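Local coordinates for tryptophane-5-halogenase (Microbispora sp. ATCC PTA-5024, PDB 5UAO), which catalyses the flavin-dependent chlorination of tryptophan to 5-chlorotryptophan in a lanthipeptide during NAI-107 biosynthesis, at residues A73-M78 with G358-A363; R98-L103 with A173-N178; A363-I368 with Q388-R393. All coordinates share one frame; numbering follows the deposited sequence.

Contact 1 (A73-M78 with G358-A363). With FAD (flavin-adenine dinucleotide), chain E.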
# COMPACT_ATOMS: atom_id res chain seq x y z
N ALA A 73 -2.03 -25.95 8.70
CA ALA A 73 -3.18 -25.10 8.44
C ALA A 73 -2.77 -23.98 7.48
O ALA A 73 -1.64 -23.52 7.55
CB ALA A 73 -3.76 -24.48 9.73
N THR A 74 -3.69 -23.49 6.68
CA THR A 74 -3.36 -22.43 5.74
C THR A 74 -4.41 -21.34 5.74
O THR A 74 -5.33 -21.29 6.57
CB THR A 74 -3.15 -22.99 4.28
OG1 THR A 74 -4.37 -23.53 3.77
CG2 THR A 74 -2.21 -24.13 4.30
N VAL A 75 -4.27 -20.42 4.79
CA VAL A 75 -5.23 -19.33 4.60
C VAL A 75 -5.87 -19.47 3.20
O VAL A 75 -5.34 -20.20 2.34
CB VAL A 75 -4.58 -17.93 4.76
CG1 VAL A 75 -4.02 -17.70 6.13
CG2 VAL A 75 -3.53 -17.67 3.68
N SER A 76 -6.90 -18.68 2.96
CA SER A 76 -7.72 -18.81 1.78
C SER A 76 -6.91 -18.67 0.49
O SER A 76 -7.09 -19.45 -0.49
CB SER A 76 -8.93 -17.89 1.87
OG SER A 76 -8.43 -16.59 1.79
N TYR A 77 -5.93 -17.79 0.47
CA TYR A 77 -5.08 -17.59 -0.72
C TYR A 77 -4.38 -18.84 -1.22
O TYR A 77 -4.13 -19.06 -2.43
CB TYR A 77 -4.02 -16.54 -0.38
CG TYR A 77 -3.18 -16.14 -1.53
CD1 TYR A 77 -3.70 -15.27 -2.49
CD2 TYR A 77 -1.87 -16.61 -1.69
CE1 TYR A 77 -2.96 -14.85 -3.58
CE2 TYR A 77 -1.12 -16.21 -2.81
CZ TYR A 77 -1.68 -15.34 -3.75
OH TYR A 77 -1.04 -14.88 -4.87
N MET A 78 -4.02 -19.68 -0.25
CA MET A 78 -3.26 -20.88 -0.56
C MET A 78 -4.05 -21.80 -1.45
O MET A 78 -3.46 -22.60 -2.24
CB MET A 78 -2.85 -21.61 0.71
CG MET A 78 -1.64 -22.46 0.53
SD MET A 78 -0.16 -21.53 0.09
CE MET A 78 0.99 -22.83 -0.30
N GLY A 358 2.77 -19.32 7.62
CA GLY A 358 3.99 -19.96 7.07
C GLY A 358 3.92 -20.25 5.57
O GLY A 358 4.77 -19.76 4.80
N LEU A 359 2.91 -21.02 5.18
CA LEU A 359 2.67 -21.42 3.79
C LEU A 359 2.34 -20.20 2.89
O LEU A 359 2.76 -20.11 1.73
CB LEU A 359 1.60 -22.48 3.68
CG LEU A 359 2.12 -23.94 3.57
CD1 LEU A 359 3.28 -24.19 4.42
CD2 LEU A 359 1.11 -25.02 3.89
N LEU A 360 1.59 -19.28 3.45
CA LEU A 360 1.31 -18.04 2.75
C LEU A 360 2.57 -17.34 2.38
O LEU A 360 2.71 -16.83 1.28
CB LEU A 360 0.48 -17.11 3.66
CG LEU A 360 0.24 -15.67 3.18
CD1 LEU A 360 -0.50 -15.59 1.85
CD2 LEU A 360 -0.55 -14.88 4.18
N MET A 361 3.49 -17.20 3.33
CA MET A 361 4.73 -16.50 3.06
C MET A 361 5.70 -17.24 2.15
O MET A 361 6.56 -16.60 1.48
CB MET A 361 5.37 -16.09 4.37
CG MET A 361 4.62 -14.96 5.04
SD MET A 361 4.02 -13.56 3.99
CE MET A 361 5.57 -12.88 3.36
N ILE A 362 5.64 -18.57 2.20
CA ILE A 362 6.36 -19.39 1.26
C ILE A 362 5.80 -19.04 -0.11
O ILE A 362 6.56 -18.74 -1.04
CB ILE A 362 6.26 -20.89 1.55
CG1 ILE A 362 7.24 -21.24 2.66
CG2 ILE A 362 6.56 -21.71 0.29
CD1 ILE A 362 6.99 -22.54 3.38
N ALA A 363 4.46 -19.12 -0.24
CA ALA A 363 3.85 -18.89 -1.56
C ALA A 363 4.21 -17.48 -2.11
O ALA A 363 4.46 -17.24 -3.34
CB ALA A 363 2.36 -19.07 -1.46
PA FAD E . 12.11 -27.89 6.57
O1A FAD E . 10.75 -28.58 6.56
O2A FAD E . 12.94 -27.72 7.86
O5B FAD E . 13.04 -28.50 5.40
C5B FAD E . 14.43 -28.32 5.29
C4B FAD E . 14.91 -29.24 4.18
O4B FAD E . 16.26 -28.79 4.01
C3B FAD E . 14.97 -30.75 4.47
O3B FAD E . 14.53 -31.59 3.28
C2B FAD E . 16.45 -31.00 4.78
O2B FAD E . 16.94 -32.38 4.49
C1B FAD E . 17.10 -29.95 3.88
N9A FAD E . 18.49 -29.66 4.30
C8A FAD E . 18.88 -28.99 5.42
N7A FAD E . 20.24 -28.91 5.45
C5A FAD E . 20.70 -29.56 4.34
C6A FAD E . 22.02 -29.89 3.82
N6A FAD E . 23.13 -29.47 4.49
N1A FAD E . 22.08 -30.54 2.67
C2A FAD E . 20.98 -30.93 1.99
N3A FAD E . 19.75 -30.68 2.43
C4A FAD E . 19.57 -30.02 3.58
N1 FAD E . 3.01 -23.08 8.48
C2 FAD E . 1.70 -23.01 8.06
O2 FAD E . 1.42 -22.54 6.91
N3 FAD E . 0.68 -23.45 8.85
C4 FAD E . 0.87 -23.99 10.07
O4 FAD E . -0.15 -24.35 10.73
C4X FAD E . 2.28 -24.09 10.57
N5 FAD E . 2.60 -24.55 11.82
C5X FAD E . 3.87 -24.64 12.26
C6 FAD E . 4.12 -25.11 13.54
C7 FAD E . 5.41 -25.19 14.04
C7M FAD E . 5.72 -25.72 15.40
C8 FAD E . 6.54 -24.80 13.19
C8M FAD E . 7.94 -24.90 13.75
C9 FAD E . 6.29 -24.32 11.92
C9A FAD E . 5.01 -24.18 11.39
N10 FAD E . 4.74 -23.66 10.08
C10 FAD E . 3.37 -23.60 9.68
C1' FAD E . 5.77 -23.26 9.06
C2' FAD E . 5.76 -24.51 8.06
O2' FAD E . 5.96 -25.60 8.95
C3' FAD E . 6.83 -25.06 7.04
O3' FAD E . 6.77 -26.45 6.53
C4' FAD E . 8.08 -25.37 7.81
O4' FAD E . 7.97 -24.93 9.19
C5' FAD E . 9.23 -24.85 6.94
O5' FAD E . 9.39 -25.66 5.81
P FAD E . 10.90 -25.63 5.20
O1P FAD E . 11.39 -24.25 5.13
O2P FAD E . 10.71 -26.38 3.89
O3P FAD E . 11.94 -26.31 6.16
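The Tyr77 ring meets Leu360 obliquely, its CD2 3.9 Å from Leu360 CD1, while the other flat group, the flavin of FAD, is gripped through its pyrimidine end by both segments. Ala73 pairs with that end in two directions: its backbone N donates to FAD O4 at 3.2 Å, and its O receives FAD N3 at 2.7 Å. The helix adds a third bond, Leu359 N to FAD O2, also 2.7 Å. Gly358 carries no beta carbon, which lets flavin N1 sit close to the helix start. Leu359 wedges between cofactor and loop, CB and CD1 packed on FAD O2 and CD2 pressed on Thr74 CG2 at 3.5 Å, a tight carbon pair. The Met78 chain bends at chi2 (63°), which brings its sulfur and methyl against the helix, SD beside Leu359 O and 3.8 Å from Ala363 CB, CE 4.0 Å from Leu359 CB. With CG anti to the backbone N (chi1 172°), Leu360 turns CD1 toward the Tyr77 ring, and Val75 CG2 lies 4.0 Å from Leu360 CB. An alanine in place of Leu359 would keep the amide but is likely to leave Thr74 CG2 without its partner and open a gap beside flavin O2. The polar ends turn elsewhere, Thr74 OG1 to Tyr174 O and Tyr77 OH to Gln367 OE1. Apolar side chains thus bind loop to helix, while within the two segments the flavin's hydrogen bonds come from backbone atoms; with O2 held at the start of helix 358-372, negative charge on a reduced flavin would probably be stabilised there.

Contact 2 (R98-L103 with A173-N178)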
# COMPACT_ATOMS: atom_id res chain seq x y z
N ARG A 98 -6.26 -35.63 1.15
CA ARG A 98 -7.38 -35.73 2.03
C ARG A 98 -7.54 -34.51 2.97
O ARG A 98 -7.62 -34.66 4.16
CB ARG A 98 -7.36 -37.07 2.79
CG ARG A 98 -7.67 -38.29 1.87
CD ARG A 98 -7.43 -39.67 2.50
NE ARG A 98 -7.63 -39.63 3.95
CZ ARG A 98 -7.04 -40.43 4.84
NH1 ARG A 98 -6.23 -41.42 4.43
NH2 ARG A 98 -7.28 -40.23 6.15
N PRO A 99 -7.74 -33.31 2.40
CA PRO A 99 -7.79 -32.11 3.21
C PRO A 99 -9.10 -32.02 3.95
O PRO A 99 -10.11 -32.65 3.54
CB PRO A 99 -7.77 -31.00 2.17
CG PRO A 99 -8.53 -31.65 0.99
CD PRO A 99 -7.93 -33.01 0.98
N THR A 100 -9.08 -31.27 5.05
CA THR A 100 -10.25 -30.70 5.66
C THR A 100 -10.32 -29.18 5.49
O THR A 100 -9.39 -28.54 4.92
CB THR A 100 -10.33 -31.02 7.15
OG1 THR A 100 -9.16 -30.53 7.74
CG2 THR A 100 -10.40 -32.49 7.35
N TRP A 101 -11.41 -28.61 5.96
CA TRP A 101 -11.73 -27.27 5.65
C TRP A 101 -11.58 -26.40 6.88
O TRP A 101 -11.98 -26.78 7.99
CB TRP A 101 -13.14 -27.09 5.08
CG TRP A 101 -13.35 -27.70 3.73
CD1 TRP A 101 -12.41 -28.04 2.80
CD2 TRP A 101 -14.61 -28.10 3.21
NE1 TRP A 101 -13.05 -28.63 1.67
CE2 TRP A 101 -14.39 -28.68 1.93
CE3 TRP A 101 -15.90 -28.02 3.71
CZ2 TRP A 101 -15.45 -29.14 1.12
CZ3 TRP A 101 -16.94 -28.47 2.90
CH2 TRP A 101 -16.70 -29.03 1.63
N LYS A 102 -11.07 -25.21 6.62
CA LYS A 102 -10.85 -24.18 7.68
C LYS A 102 -11.61 -22.89 7.30
O LYS A 102 -11.31 -22.26 6.30
CB LYS A 102 -9.38 -23.94 7.82
CG LYS A 102 -9.03 -22.91 8.87
CD LYS A 102 -7.60 -22.42 8.70
CE LYS A 102 -7.27 -21.35 9.71
NZ LYS A 102 -5.94 -20.78 9.39
N LEU A 103 -12.69 -22.61 8.02
CA LEU A 103 -13.54 -21.47 7.83
C LEU A 103 -13.00 -20.28 8.62
O LEU A 103 -13.39 -19.10 8.42
CB LEU A 103 -14.97 -21.77 8.34
CG LEU A 103 -15.74 -22.87 7.61
CD1 LEU A 103 -17.15 -22.98 8.08
CD2 LEU A 103 -15.71 -22.57 6.14
N ALA A 173 -9.98 -22.17 3.69
CA ALA A 173 -8.64 -22.71 3.51
C ALA A 173 -8.65 -24.18 3.85
O ALA A 173 -9.71 -24.78 4.11
CB ALA A 173 -7.67 -21.97 4.39
N TYR A 174 -7.48 -24.79 3.69
CA TYR A 174 -7.33 -26.19 3.96
C TYR A 174 -6.58 -26.43 5.26
O TYR A 174 -5.64 -25.70 5.65
CB TYR A 174 -6.52 -26.86 2.87
CG TYR A 174 -7.14 -26.88 1.46
CD1 TYR A 174 -8.47 -27.21 1.26
CD2 TYR A 174 -6.33 -26.68 0.34
CE1 TYR A 174 -9.00 -27.24 -0.02
CE2 TYR A 174 -6.86 -26.77 -0.97
CZ TYR A 174 -8.21 -27.04 -1.12
OH TYR A 174 -8.74 -27.14 -2.41
N HIS A 175 -6.90 -27.56 5.85
CA HIS A 175 -5.96 -28.25 6.76
C HIS A 175 -5.47 -29.51 6.03
O HIS A 175 -6.27 -30.27 5.40
CB HIS A 175 -6.65 -28.71 8.05
CG HIS A 175 -7.32 -27.66 8.85
ND1 HIS A 175 -8.67 -27.71 9.13
CD2 HIS A 175 -6.85 -26.60 9.55
CE1 HIS A 175 -9.01 -26.68 9.89
NE2 HIS A 175 -7.91 -26.02 10.18
N MET A 176 -4.15 -29.73 6.08
CA MET A 176 -3.47 -30.77 5.28
C MET A 176 -2.45 -31.53 6.13
O MET A 176 -1.50 -30.93 6.69
CB MET A 176 -2.75 -30.16 4.07
CG MET A 176 -3.65 -29.33 3.17
SD MET A 176 -2.72 -28.31 2.02
CE MET A 176 -1.95 -27.17 3.14
N ASP A 177 -2.65 -32.83 6.26
CA ASP A 177 -1.67 -33.71 6.83
C ASP A 177 -0.35 -33.55 6.15
O ASP A 177 -0.23 -33.70 4.94
CB ASP A 177 -2.13 -35.16 6.70
CG ASP A 177 -1.16 -36.13 7.29
OD1 ASP A 177 -1.28 -36.29 8.51
OD2 ASP A 177 -0.29 -36.70 6.56
N ASN A 178 0.67 -33.20 6.93
CA ASN A 178 1.93 -32.88 6.37
C ASN A 178 2.64 -33.98 5.64
O ASN A 178 3.23 -33.73 4.59
CB ASN A 178 2.90 -32.33 7.42
CG ASN A 178 3.99 -31.59 6.76
OD1 ASN A 178 3.74 -30.55 6.10
ND2 ASN A 178 5.20 -32.15 6.81
O HOH W 1 -11.49 -28.98 9.47
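Thr100 and His175 grip each other by backbone and side chain alike. Thr100 N donates to His175 O (3.0 Å), and His175 N returns a bond to Thr100 O (2.8 Å). Two residues along, Lys102 N gives to Ala173 O and Ala173 N to Lys102 O, each 2.9 Å, so both hydrogen-bonded pairs are complete. Both ring nitrogens of His175 have partners: ND1 donates to Thr100 OG1 at 3.2 Å, with the hydroxyl oxygen in the ring plane, and NE2 is bonded to Thr274 OG1. A water, also at the ring edge, is bonded to ND1 at 3.1 Å and donates to Trp101 O at 2.7 Å. Thr100 OG1 is further bonded to Pro288 O, where the carbonyl can only accept. Over one face of the imidazole lies Lys102 CB, in a CH-pi contact 3.7 Å from the ring centroid. With every torsion near 180°, the Lys102 chain then runs on past the ring and brings NZ to Thr74 O. On the other face of the ribbon Trp101 CD1 and Tyr174 CD1 meet edge to edge; their polar atoms are satisfied by Tyr94 OH and His83 NE2 respectively. Pro99 CB packs beside Tyr174. The arrangement is a short antiparallel two-stranded ribbon, strand 100-102 with strand 173-175, whose Lys102 and His175 face looks toward the flavin-binding loop, while Trp101 packs against helix 505-514.

Contact 3 (A363-I368 with Q388-R393)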
# COMPACT_ATOMS: atom_id res chain seq x y z
N ALA A 363 4.46 -19.12 -0.24
CA ALA A 363 3.85 -18.89 -1.56
C ALA A 363 4.21 -17.48 -2.11
O ALA A 363 4.46 -17.24 -3.34
CB ALA A 363 2.36 -19.07 -1.46
N THR A 364 4.21 -16.50 -1.23
CA THR A 364 4.55 -15.14 -1.63
C THR A 364 5.99 -15.04 -2.09
O THR A 364 6.26 -14.43 -3.13
CB THR A 364 4.36 -14.16 -0.40
OG1 THR A 364 3.00 -14.21 0.09
CG2 THR A 364 4.69 -12.79 -0.79
N ALA A 365 6.93 -15.61 -1.32
CA ALA A 365 8.35 -15.66 -1.73
C ALA A 365 8.54 -16.38 -3.07
O ALA A 365 9.31 -15.92 -3.93
CB ALA A 365 9.19 -16.35 -0.64
N VAL A 366 7.82 -17.47 -3.27
CA VAL A 366 7.85 -18.20 -4.56
C VAL A 366 7.40 -17.33 -5.72
O VAL A 366 8.02 -17.33 -6.80
CB VAL A 366 7.05 -19.48 -4.47
CG1 VAL A 366 6.89 -20.19 -5.82
CG2 VAL A 366 7.76 -20.46 -3.53
N GLN A 367 6.33 -16.57 -5.52
CA GLN A 367 5.84 -15.71 -6.64
C GLN A 367 6.81 -14.66 -6.95
O GLN A 367 6.99 -14.28 -8.10
CB GLN A 367 4.45 -15.10 -6.35
CG GLN A 367 3.40 -16.09 -6.49
CD GLN A 367 2.05 -15.49 -6.24
OE1 GLN A 367 1.48 -15.60 -5.13
NE2 GLN A 367 1.58 -14.77 -7.22
N ILE A 368 7.44 -14.11 -5.93
CA ILE A 368 8.51 -13.13 -6.11
C ILE A 368 9.66 -13.70 -6.94
O ILE A 368 10.09 -13.11 -7.95
CB ILE A 368 9.00 -12.62 -4.73
CG1 ILE A 368 7.91 -11.75 -4.08
CG2 ILE A 368 10.28 -11.82 -4.81
CD1 ILE A 368 8.28 -11.33 -2.68
N GLN A 388 12.84 -5.78 0.30
CA GLN A 388 11.97 -4.82 0.94
C GLN A 388 10.53 -5.28 1.02
O GLN A 388 9.86 -5.03 1.99
CB GLN A 388 12.03 -3.46 0.18
CG GLN A 388 13.34 -2.76 0.41
CD GLN A 388 13.48 -1.48 -0.44
OE1 GLN A 388 12.66 -1.20 -1.32
NE2 GLN A 388 14.57 -0.76 -0.22
N ALA A 389 10.04 -5.96 0.00
CA ALA A 389 8.66 -6.40 -0.00
C ALA A 389 8.48 -7.48 1.05
O ALA A 389 7.49 -7.46 1.84
CB ALA A 389 8.25 -6.94 -1.37
N LEU A 390 9.42 -8.40 1.09
CA LEU A 390 9.34 -9.47 2.10
C LEU A 390 9.51 -8.99 3.53
O LEU A 390 8.78 -9.43 4.44
CB LEU A 390 10.32 -10.62 1.77
CG LEU A 390 9.80 -11.52 0.63
CD1 LEU A 390 10.92 -12.34 0.01
CD2 LEU A 390 8.65 -12.38 1.11
N ALA A 391 10.47 -8.12 3.76
CA ALA A 391 10.65 -7.57 5.10
C ALA A 391 9.33 -6.88 5.56
O ALA A 391 8.96 -6.96 6.72
CB ALA A 391 11.78 -6.52 5.12
N HIS A 392 8.70 -6.14 4.67
CA HIS A 392 7.53 -5.33 5.10
C HIS A 392 6.34 -6.28 5.47
O HIS A 392 5.62 -6.10 6.45
CB HIS A 392 7.13 -4.40 3.93
CG HIS A 392 5.86 -3.66 4.17
ND1 HIS A 392 5.77 -2.64 5.09
CD2 HIS A 392 4.61 -3.82 3.67
CE1 HIS A 392 4.54 -2.16 5.11
NE2 HIS A 392 3.82 -2.86 4.25
N ARG A 393 6.16 -7.30 4.65
CA ARG A 393 5.10 -8.28 4.86
C ARG A 393 5.33 -9.05 6.17
O ARG A 393 4.43 -9.16 6.97
CB ARG A 393 5.00 -9.25 3.66
CG ARG A 393 4.07 -8.70 2.56
CD ARG A 393 2.57 -9.12 2.85
NE ARG A 393 2.21 -9.97 1.72
CZ ARG A 393 1.47 -11.03 1.68
NH1 ARG A 393 0.79 -11.47 2.72
NH2 ARG A 393 1.38 -11.64 0.52
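An antiparallel helix pair, helix 358-372 with helix 383-406, meets here through Ile368 and Leu390 at one end and Thr364 and Arg393 at the other. The segment axes run at 167° to each other and come no closer than 11.0 Å, a wide spacing bridged by side chains. Ile368 and Leu390 reach toward each other tip to tip, with Ile368 CD1 3.6 Å from Leu390 CG. Leu390 CD2 goes on to Ala365 CB and Thr364 CG2, each 4.4 Å away, both loose contacts. Ala365 and Leu390 also mark the nearest backbone approach, 7.3 Å between their CA atoms. Arg393 folds at chi2 (-87°) and again at chi3, which brings its guanidinium across to the threonine. Its NH2 comes 3.1 Å from Thr364 OG1, but the angle is too poor for a hydrogen bond; the same nitrogen rests 3.7 Å from Thr364 CG2. The hydroxyl instead bonds to Leu360 O one turn earlier, giving its proton to that carbonyl, so this polar group is satisfied within its own helix. The interface is therefore essentially apolar, with an arginine laid along one end. Arg393 packs as well on Leu360 and Met361, and the opposite flank of helix 358-372 rests on helices 76-85 and 39-51, while Phe447 of the second subunit covers Ile368 and Leu451 of that subunit packs on Ala389.

Overall arrangement
The contacts lie in a row through the molecule: contact 1 lies near the middle, with contacts 2 and 3 each about 12 Å from it between centres and about 24 Å from each other, on opposite sides. Contacts 1 and 3 share Ala363 and helix 358-372, and Gln367 reaches back to Tyr77; contact 2 joins contact 1 through Thr74, which bonds to both strands of the ribbon. Along the sequence, contact 2 falls between the two segments of contact 1, and contact 3 follows. The loop and helix that hold the flavin thus meet the ribbon on one side, through Thr74, and the helix pair, which lies near the second subunit, on the other.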